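Local coordinates for phosphodiesterase (Pseudomonas aeruginosa, PDB 4G75), which is a colicin M-like bacteriocin that binds magnesium and, as in colicin M, probably cleaves the lipid-linked precursor of peptidoglycan, at residues D53-L58 against N249-T254; D16-N21 against A109-Q114. All coordinates share one frame; numbering follows the deposited sequence. Where two conformers were deposited one is given.

Contact 1: D53-L58 against N249-T254. With EDO (1,2-ethanediol), chain F.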
ATOM      1  N   ASP A  53       4.314   0.263 -10.036  1.00 11.41           N
ATOM      2  CA  ASP A  53       3.470   0.740 -11.126  1.00  5.74           C
ATOM      3  C   ASP A  53       2.237  -0.157 -11.208  1.00  9.38           C
ATOM      4  O   ASP A  53       2.086  -0.928 -12.147  1.00 10.51           O
ATOM      5  CB  ASP A  53       4.272   0.684 -12.431  1.00  9.13           C
ATOM      6  CG  ASP A  53       3.618   1.455 -13.566  1.00 21.07           C
ATOM      7  OD1 ASP A  53       2.903   2.447 -13.301  1.00 21.48           O
ATOM      8  OD2 ASP A  53       3.839   1.071 -14.737  1.00 27.86           O
ATOM      9  N   TRP A  54       1.354  -0.056 -10.213  1.00  5.74           N
ATOM     10  CA  TRP A  54       0.335  -1.084 -10.001  1.00  4.62           C
ATOM     11  C   TRP A  54      -1.034  -0.770 -10.600  1.00  5.01           C
ATOM     12  O   TRP A  54      -1.822  -1.681 -10.874  1.00  6.97           O
ATOM     13  CB  TRP A  54       0.188  -1.378  -8.502  1.00 11.70           C
ATOM     14  CG  TRP A  54      -0.406  -0.250  -7.710  1.00  5.96           C
ATOM     15  CD1 TRP A  54       0.226   0.886  -7.294  1.00  6.26           C
ATOM     16  CD2 TRP A  54      -1.757  -0.153  -7.232  1.00  8.31           C
ATOM     17  NE1 TRP A  54      -0.646   1.684  -6.592  1.00  8.55           N
ATOM     18  CE2 TRP A  54      -1.869   1.068  -6.537  1.00  8.18           C
ATOM     19  CE3 TRP A  54      -2.879  -0.982  -7.325  1.00  9.49           C
ATOM     20  CZ2 TRP A  54      -3.056   1.478  -5.938  1.00  8.34           C
ATOM     21  CZ3 TRP A  54      -4.055  -0.571  -6.724  1.00  7.36           C
ATOM     22  CH2 TRP A  54      -4.135   0.648  -6.044  1.00  9.93           C
ATOM     23  N   GLU A  55      -1.318   0.515 -10.777  1.00  7.38           N
ATOM     24  CA  GLU A  55      -2.611   0.948 -11.292  1.00  9.90           C
ATOM     25  C   GLU A  55      -2.803   0.508 -12.741  1.00  9.66           C
ATOM     26  O   GLU A  55      -3.839  -0.041 -13.103  1.00 11.07           O
ATOM     27  CB  GLU A  55      -2.742   2.470 -11.199  1.00  5.59           C
ATOM     28  CG  GLU A  55      -2.694   3.026  -9.776  1.00  3.92           C
ATOM     29  CD  GLU A  55      -1.315   3.517  -9.397  1.00  9.51           C
ATOM     30  OE1 GLU A  55      -0.313   2.945  -9.883  1.00 10.16           O
ATOM     31  OE2 GLU A  55      -1.232   4.480  -8.611  1.00 11.34           O
ATOM     32  N   LYS A  56      -1.796   0.748 -13.571  1.00 10.11           N
ATOM     33  CA  LYS A  56      -1.933   0.477 -14.997  1.00 11.15           C
ATOM     34  C   LYS A  56      -2.192  -0.997 -15.338  1.00  9.26           C
ATOM     35  O   LYS A  56      -3.116  -1.299 -16.089  1.00 11.24           O
ATOM     36  CB  LYS A  56      -0.750   1.054 -15.777  1.00  7.62           C
ATOM     37  CG  LYS A  56      -0.760   2.579 -15.836  1.00  7.15           C
ATOM     38  CD  LYS A  56       0.533   3.104 -16.454  1.00  8.44           C
ATOM     39  CE  LYS A  56       0.556   4.624 -16.488  1.00 17.62           C
ATOM     40  NZ  LYS A  56       1.762   5.121 -17.189  1.00 19.40           N
ATOM     41  N   PRO A  57      -1.411  -1.924 -14.766  1.00  7.75           N
ATOM     42  CA  PRO A  57      -1.688  -3.330 -15.090  1.00  6.75           C
ATOM     43  C   PRO A  57      -3.102  -3.759 -14.697  1.00 12.72           C
ATOM     44  O   PRO A  57      -3.748  -4.474 -15.460  1.00 11.57           O
ATOM     45  CB  PRO A  57      -0.659  -4.113 -14.264  1.00 10.52           C
ATOM     46  CG  PRO A  57       0.340  -3.108 -13.792  1.00 15.85           C
ATOM     47  CD  PRO A  57      -0.273  -1.760 -13.842  1.00 10.53           C
ATOM     48  N   LEU A  58      -3.577  -3.332 -13.527  1.00  8.76           N
ATOM     49  CA  LEU A  58      -4.911  -3.706 -13.085  1.00  8.37           C
ATOM     50  C   LEU A  58      -5.986  -3.029 -13.924  1.00  8.00           C
ATOM     51  O   LEU A  58      -6.987  -3.647 -14.276  1.00  7.78           O
ATOM     52  CB  LEU A  58      -5.110  -3.387 -11.603  1.00 10.24           C
ATOM     53  CG  LEU A  58      -4.344  -4.274 -10.623  1.00  8.94           C
ATOM     54  CD1 LEU A  58      -4.592  -3.780  -9.200  1.00  8.24           C
ATOM     55  CD2 LEU A  58      -4.781  -5.722 -10.764  1.00  6.86           C
ATOM     56  N   ASN A 249      -6.577   9.937  -2.539  1.00  8.58           N
ATOM     57  CA  ASN A 249      -5.293   9.244  -2.443  1.00  7.06           C
ATOM     58  C   ASN A 249      -4.754   8.713  -3.764  1.00  7.92           C
ATOM     59  O   ASN A 249      -3.645   8.188  -3.797  1.00 10.77           O
ATOM     60  CB  ASN A 249      -5.375   8.074  -1.451  1.00 13.00           C
ATOM     61  CG  ASN A 249      -5.858   8.501  -0.085  1.00 10.04           C
ATOM     62  OD1 ASN A 249      -5.756   9.670   0.288  1.00 11.94           O
ATOM     63  ND2 ASN A 249      -6.386   7.549   0.673  1.00 10.56           N
ATOM     64  N   HIS A 250      -5.524   8.845  -4.843  1.00  9.18           N
ATOM     65  CA  HIS A 250      -5.086   8.338  -6.146  1.00  8.46           C
ATOM     66  C   HIS A 250      -3.925   9.149  -6.702  1.00 11.49           C
ATOM     67  O   HIS A 250      -3.916  10.384  -6.619  1.00 11.49           O
ATOM     68  CB  HIS A 250      -6.224   8.381  -7.181  1.00 10.40           C
ATOM     69  CG  HIS A 250      -7.417   7.549  -6.827  1.00 10.15           C
ATOM     70  ND1 HIS A 250      -7.322   6.361  -6.136  1.00 14.21           N
ATOM     71  CD2 HIS A 250      -8.732   7.714  -7.111  1.00 10.50           C
ATOM     72  CE1 HIS A 250      -8.529   5.842  -5.985  1.00 19.87           C
ATOM     73  NE2 HIS A 250      -9.403   6.646  -6.567  1.00 13.97           N
ATOM     74  N   ARG A 251      -2.954   8.459  -7.290  1.00 12.76           N
ATOM     75  CA  ARG A 251      -1.906   9.149  -8.027  1.00 15.34           C
ATOM     76  C   ARG A 251      -2.531   9.781  -9.276  1.00 11.46           C
ATOM     77  O   ARG A 251      -3.460   9.228  -9.870  1.00 12.71           O
ATOM     78  CB  ARG A 251      -0.741   8.208  -8.337  1.00 16.59           C
ATOM     79  CG  ARG A 251       0.031   7.814  -7.080  1.00  7.28           C
ATOM     80  CD  ARG A 251       1.382   7.186  -7.387  1.00 10.30           C
ATOM     81  NE  ARG A 251       1.264   5.862  -7.995  1.00 10.16           N
ATOM     82  CZ  ARG A 251       2.301   5.079  -8.275  1.00  9.67           C
ATOM     83  NH1 ARG A 251       3.534   5.487  -8.003  1.00 10.92           N
ATOM     84  NH2 ARG A 251       2.111   3.889  -8.829  1.00 13.92           N
ATOM     85  N   THR A 252      -2.035  10.952  -9.652  1.00 14.72           N
ATOM     86  CA  THR A 252      -2.666  11.789 -10.671  0.51 22.50           C
ATOM     87  C   THR A 252      -2.861  11.105 -12.021  1.00 15.81           C
ATOM     88  O   THR A 252      -3.937  11.167 -12.623  1.00 14.97           O
ATOM     89  CB  THR A 252      -1.842  13.073 -10.899  0.51  2.83           C
ATOM     90  OG1 THR A 252      -1.580  13.696  -9.638  0.51 18.90           O
ATOM     91  CG2 THR A 252      -2.592  14.040 -11.800  0.51 13.51           C
ATOM     92  N   GLU A 253      -1.804  10.468 -12.505  1.00 13.92           N
ATOM     93  CA  GLU A 253      -1.812   9.927 -13.865  1.00 22.65           C
ATOM     94  C   GLU A 253      -2.976   8.987 -14.181  1.00 15.54           C
ATOM     95  O   GLU A 253      -3.539   9.035 -15.273  1.00 17.64           O
ATOM     96  CB  GLU A 253      -0.490   9.236 -14.203  1.00 20.85           C
ATOM     97  CG  GLU A 253      -0.428   8.782 -15.658  1.00 24.24           C
ATOM     98  CD  GLU A 253       0.900   8.161 -16.040  1.00 22.79           C
ATOM     99  OE1 GLU A 253       1.790   8.056 -15.171  1.00 26.40           O
ATOM    100  OE2 GLU A 253       1.048   7.774 -17.218  1.00 24.19           O
ATOM    101  N   THR A 254      -3.333   8.134 -13.230  1.00 13.68           N
ATOM    102  CA  THR A 254      -4.373   7.142 -13.457  1.00  7.47           C
ATOM    103  C   THR A 254      -5.604   7.371 -12.579  1.00 11.71           C
ATOM    104  O   THR A 254      -6.456   6.491 -12.455  1.00 12.16           O
ATOM    105  CB  THR A 254      -3.836   5.725 -13.177  1.00 13.70           C
ATOM    106  OG1 THR A 254      -3.087   5.739 -11.954  1.00 11.98           O
ATOM    107  CG2 THR A 254      -2.925   5.273 -14.299  1.00 12.65           C
TER
HETATM  108  C1  EDO F 305      -1.287  10.640  -4.299  1.00 17.20           C
HETATM  109  O1  EDO F 305      -1.282   9.632  -3.282  1.00 14.39           O
HETATM  110  C2  EDO F 305      -2.277  11.745  -3.929  1.00 16.34           C
HETATM  111  O2  EDO F 305      -1.783  12.458  -2.784  1.00 18.63           O
HETATM  112  O   HOH W   1      -3.267   5.519  -7.532  1.00 10.89           O
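Glu-55 and Arg-251 meet in a two-point salt bridge, the guanidinium presented side-on and each nitrogen bonded to its own carboxylate oxygen. Arg-251 NH2 donates to Glu-55 OE1 at 2.8 Å and Arg-251 NE to Glu-55 OE2 at 2.9 Å. Both bonds are nearly straight and use the syn lone pairs of the oxygens. The carboxylate and guanidinium planes are 16° apart, so the two flat groups lie almost in one plane. A bend in the Glu-55 chain (chi2 97°) brings CD round to this position. A water adds a second tie to the same side chain: it donates to Glu-55 OE2 and accepts from Arg-251 N at 3.0 Å. Arg-251 NH2 also makes a weak bond to Gly-52 O. A second salt bridge lies farther out, where the extended chain of Lys-56 brings NZ to 2.7 Å from Glu-253 OE2, approaching from above the carboxylate plane (51° out of it). Packing surrounds the charged pairs. Thr-254 OG1 sits 3.4 Å from Glu-55 CB, and Thr-254 CG2 lies 3.8 Å from Lys-56 CG. Trp-54 CD1 comes to 3.9 Å from Arg-251 NH2, and within its own segment Glu-55 CG rests over one face of the neighbouring Trp-54 indole, toward its rim. Met-258 of helix 255-264 touches both Trp-54 and Glu-55. His-250 and Arg-251 close the Asp-x-Tyr-Asp-x5-His-Arg signature of colicin M-like enzymes, which begins at the magnesium ligand Asp-241. The paired in-plane bonds fix the orientation of the guanidinium, and the buried Glu-55, from the start of helix 55-65, is consistent with a second-shell residue that positions the end of this signature.

Contact 2: D16-N21 against A109-Q114. With EDO (1,2-ethanediol), chain N.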
ATOM      1  N   ASP A  16      12.600 -12.639 -14.922  1.00 13.05           N
ATOM      2  CA  ASP A  16      12.824 -12.699 -13.480  1.00 10.79           C
ATOM      3  C   ASP A  16      11.707 -13.432 -12.749  1.00 10.00           C
ATOM      4  O   ASP A  16      11.860 -13.807 -11.584  1.00 11.38           O
ATOM      5  CB  ASP A  16      12.965 -11.297 -12.895  1.00 10.57           C
ATOM      6  CG  ASP A  16      14.300 -10.670 -13.223  1.00 10.00           C
ATOM      7  OD1 ASP A  16      15.325 -11.365 -13.067  1.00 22.95           O
ATOM      8  OD2 ASP A  16      14.320  -9.484 -13.617  1.00 12.24           O
ATOM      9  N   PHE A  17      10.594 -13.654 -13.439  1.00  9.83           N
ATOM     10  CA  PHE A  17       9.397 -14.157 -12.778  1.00 10.65           C
ATOM     11  C   PHE A  17       9.038 -15.583 -13.155  1.00  9.82           C
ATOM     12  O   PHE A  17       8.831 -15.900 -14.317  1.00 11.58           O
ATOM     13  CB  PHE A  17       8.248 -13.178 -12.991  1.00  9.62           C
ATOM     14  CG  PHE A  17       8.583 -11.798 -12.523  1.00  9.97           C
ATOM     15  CD1 PHE A  17       8.998 -10.827 -13.418  1.00 12.12           C
ATOM     16  CD2 PHE A  17       8.557 -11.494 -11.172  1.00 12.31           C
ATOM     17  CE1 PHE A  17       9.346  -9.560 -12.975  1.00 10.21           C
ATOM     18  CE2 PHE A  17       8.904 -10.238 -10.728  1.00 11.18           C
ATOM     19  CZ  PHE A  17       9.299  -9.270 -11.627  1.00 11.08           C
ATOM     20  N   SER A  18       8.980 -16.430 -12.134  1.00  9.33           N
ATOM     21  CA  SER A  18       8.792 -17.866 -12.312  0.62 10.83           C
ATOM     22  C   SER A  18       7.539 -18.207 -13.114  1.00 14.93           C
ATOM     23  O   SER A  18       7.529 -19.154 -13.897  1.00 12.01           O
ATOM     24  CB  SER A  18       8.754 -18.555 -10.949  0.62 11.04           C
ATOM     25  OG  SER A  18       9.955 -18.311 -10.235  0.62 14.04           O
ATOM     26  N   ALA A  19       6.477 -17.434 -12.913  1.00 12.73           N
ATOM     27  CA  ALA A  19       5.227 -17.722 -13.612  1.00  8.68           C
ATOM     28  C   ALA A  19       5.366 -17.497 -15.113  1.00  8.44           C
ATOM     29  O   ALA A  19       4.880 -18.292 -15.918  1.00 14.56           O
ATOM     30  CB  ALA A  19       4.079 -16.886 -13.037  1.00 14.04           C
ATOM     31  N   TYR A  20       6.026 -16.407 -15.483  1.00  8.91           N
ATOM     32  CA  TYR A  20       6.318 -16.130 -16.875  1.00  7.91           C
ATOM     33  C   TYR A  20       7.172 -17.252 -17.457  1.00 15.66           C
ATOM     34  O   TYR A  20       6.880 -17.762 -18.541  1.00 13.32           O
ATOM     35  CB  TYR A  20       7.027 -14.783 -17.023  1.00 11.02           C
ATOM     36  CG  TYR A  20       7.624 -14.577 -18.389  1.00 13.16           C
ATOM     37  CD1 TYR A  20       6.879 -14.007 -19.419  1.00  9.19           C
ATOM     38  CD2 TYR A  20       8.929 -14.969 -18.657  1.00  7.42           C
ATOM     39  CE1 TYR A  20       7.423 -13.825 -20.671  1.00  9.76           C
ATOM     40  CE2 TYR A  20       9.484 -14.793 -19.910  1.00 10.87           C
ATOM     41  CZ  TYR A  20       8.727 -14.227 -20.912  1.00 16.90           C
ATOM     42  OH  TYR A  20       9.292 -14.060 -22.152  1.00 18.57           O
ATOM     43  N   ASN A  21       8.215 -17.647 -16.731  1.00 11.73           N
ATOM     44  CA  ASN A  21       9.086 -18.726 -17.200  1.00 11.02           C
ATOM     45  C   ASN A  21       8.332 -20.036 -17.402  1.00 19.92           C
ATOM     46  O   ASN A  21       8.637 -20.796 -18.320  1.00 14.30           O
ATOM     47  CB  ASN A  21      10.276 -18.929 -16.256  1.00  6.96           C
ATOM     48  CG  ASN A  21      11.167 -17.708 -16.182  1.00 13.31           C
ATOM     49  OD1 ASN A  21      11.314 -16.985 -17.161  1.00 16.91           O
ATOM     50  ND2 ASN A  21      11.760 -17.468 -15.017  1.00 20.08           N
ATOM     51  N   ALA A 109       9.751 -12.077  -3.379  1.00  8.65           N
ATOM     52  CA  ALA A 109       8.448 -11.984  -2.744  1.00  6.99           C
ATOM     53  C   ALA A 109       7.343 -12.353  -3.731  1.00 13.08           C
ATOM     54  O   ALA A 109       6.425 -13.085  -3.387  1.00 11.50           O
ATOM     55  CB  ALA A 109       8.233 -10.580  -2.187  1.00  5.83           C
HETATM   56  N   MSE A 110       7.443 -11.855  -4.959  1.00  7.59           N
HETATM   57  CA  MSE A 110       6.425 -12.140  -5.963  1.00  9.08           C
HETATM   58  C   MSE A 110       6.494 -13.590  -6.438  1.00 10.67           C
HETATM   59  O   MSE A 110       5.468 -14.238  -6.596  1.00  9.59           O
HETATM   60  CB  MSE A 110       6.536 -11.194  -7.154  1.00 10.42           C
HETATM   61  CG  MSE A 110       5.518 -11.485  -8.241  1.00 10.02           C
HETATM   62 SE   MSE A 110       3.679 -11.190  -7.627  1.00 21.87          SE
HETATM   63  CE  MSE A 110       3.676  -9.251  -7.895  1.00 14.38           C
ATOM     64  N   ASN A 111       7.695 -14.105  -6.668  1.00 10.63           N
ATOM     65  CA  ASN A 111       7.813 -15.500  -7.095  1.00  7.22           C
ATOM     66  C   ASN A 111       7.298 -16.467  -6.044  1.00 12.30           C
ATOM     67  O   ASN A 111       6.661 -17.472  -6.370  1.00 13.92           O
ATOM     68  CB  ASN A 111       9.248 -15.839  -7.494  1.00  7.01           C
ATOM     69  CG  ASN A 111       9.652 -15.186  -8.797  1.00  7.14           C
ATOM     70  OD1 ASN A 111       8.807 -14.885  -9.636  1.00  9.31           O
ATOM     71  ND2 ASN A 111      10.955 -14.964  -8.973  1.00  9.15           N
ATOM     72  N   ARG A 112       7.558 -16.157  -4.779  1.00  8.89           N
ATOM     73  CA  ARG A 112       7.046 -16.976  -3.686  1.00  9.17           C
ATOM     74  C   ARG A 112       5.523 -16.934  -3.684  1.00 11.53           C
ATOM     75  O   ARG A 112       4.862 -17.968  -3.565  1.00 12.25           O
ATOM     76  CB  ARG A 112       7.605 -16.507  -2.336  1.00  9.81           C
ATOM     77  CG  ARG A 112       7.442 -17.527  -1.216  1.00 17.50           C
ATOM     78  CD  ARG A 112       7.867 -16.983   0.149  1.00 10.66           C
ATOM     79  NE  ARG A 112       9.231 -16.446   0.160  1.00 11.75           N
ATOM     80  CZ  ARG A 112      10.340 -17.182   0.195  1.00 12.91           C
ATOM     81  NH1 ARG A 112      10.270 -18.509   0.195  1.00 18.22           N
ATOM     82  NH2 ARG A 112      11.526 -16.590   0.203  1.00 14.58           N
ATOM     83  N   ALA A 113       4.970 -15.730  -3.824  1.00  9.27           N
ATOM     84  CA  ALA A 113       3.529 -15.553  -3.870  1.00  5.49           C
ATOM     85  C   ALA A 113       2.886 -16.291  -5.047  1.00  6.95           C
ATOM     86  O   ALA A 113       1.744 -16.741  -4.949  1.00 10.54           O
ATOM     87  CB  ALA A 113       3.161 -14.045  -3.912  1.00  6.79           C
ATOM     88  N   GLN A 114       3.615 -16.426  -6.150  1.00  6.15           N
ATOM     89  CA  GLN A 114       3.033 -17.013  -7.354  1.00 11.25           C
ATOM     90  C   GLN A 114       3.389 -18.487  -7.521  1.00 12.35           C
ATOM     91  O   GLN A 114       3.093 -19.087  -8.549  1.00 12.43           O
ATOM     92  CB  GLN A 114       3.409 -16.197  -8.600  1.00 13.52           C
ATOM     93  CG  GLN A 114       2.869 -14.771  -8.529  1.00  5.25           C
ATOM     94  CD  GLN A 114       2.921 -14.018  -9.850  1.00  6.99           C
ATOM     95  OE1 GLN A 114       3.955 -13.967 -10.520  1.00 10.67           O
ATOM     96  NE2 GLN A 114       1.801 -13.416 -10.221  1.00  9.31           N
TER
HETATM   97  C1  EDO N 313       5.938 -21.724 -10.014  1.00 47.89           C
HETATM   98  O1  EDO N 313       5.084 -22.717 -10.592  1.00 73.31           O
HETATM   99  C2  EDO N 313       5.903 -20.471 -10.879  1.00 28.93           C
HETATM  100  O2  EDO N 313       4.582 -19.916 -10.875  1.00 34.21           O
HETATM  101  O   HOH W   2       6.198 -15.407 -10.813  1.00 10.45           O
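Asn-111 reaches from helix 106-113 to the backbone at the start of helix 18-24 and grips it with both ends of its amide. Asn-111 ND2 donates to Asp-16 O at 3.0 Å in an almost straight bond, the acceptor lying in the amide plane. Asn-111 OD1 takes the N-H of Ser-18 N at 2.9 Å, with that nitrogen well above the carbonyl plane (57° out of it). Asn-111 OD1 also packs 3.3 Å from Phe-17 CA, making this the close side of the contact. Phe-17 is the N-cap residue, and Phe-17 CD2 lies 4.2 Å from CG of Met-110, a selenomethionine. Asp-46 and Val-47 of helix 34-49 also touch the Phe-17 side chain. A water bridges the two segments: it accepts from Ala-19 N at 2.9 Å and donates to Asn-111 OD1 and to Gln-114 OE1, the latter at 2.7 Å. Beside it the buried pair Ala-19 CB and Gln-114 OE1 packs less closely, at 3.9 Å. Gln-114 NE2 is hydrogen-bonded to Asp-91 OD2. The solvent side is looser. Ser-18 is exposed and has two conformers; in one, Ser-18 OG stands 3.5 Å from Asn-111 CG. A 1,2-ethanediol, probably from the crystallisation liquor, bonds to Gln-114 O and lies against Ser-18 CB. Phenylalanine has no polar side-chain atom with which to cap a helix; instead Ser-18 N is met directly by Asn-111 OD1, and Ala-19 N by a water that Asn-111 OD1 and Gln-114 OE1 hold in turn.

Along the chain the segments come in the order 16-21, 53-58, 109-114, 249-254, so the two contacts cross and neither nests in the other. Contact 2 closes first, after 87 intervening residues without a strand, and joins the helix near the N terminus to the end of helix 106-113. Contact 1 spans 190 residues that include strands of the mixed sheet, and it ties the start of helix 55-65 to the loop before helix 255-264. Helix 34-49 bridges the two, touched by Phe-17 and Met-110 in contact 2 and by Asp-53 and Pro-57 in contact 1. Contact 2 thus stays within the N-terminal helices, whereas contact 1 couples them to the Colicin M family region.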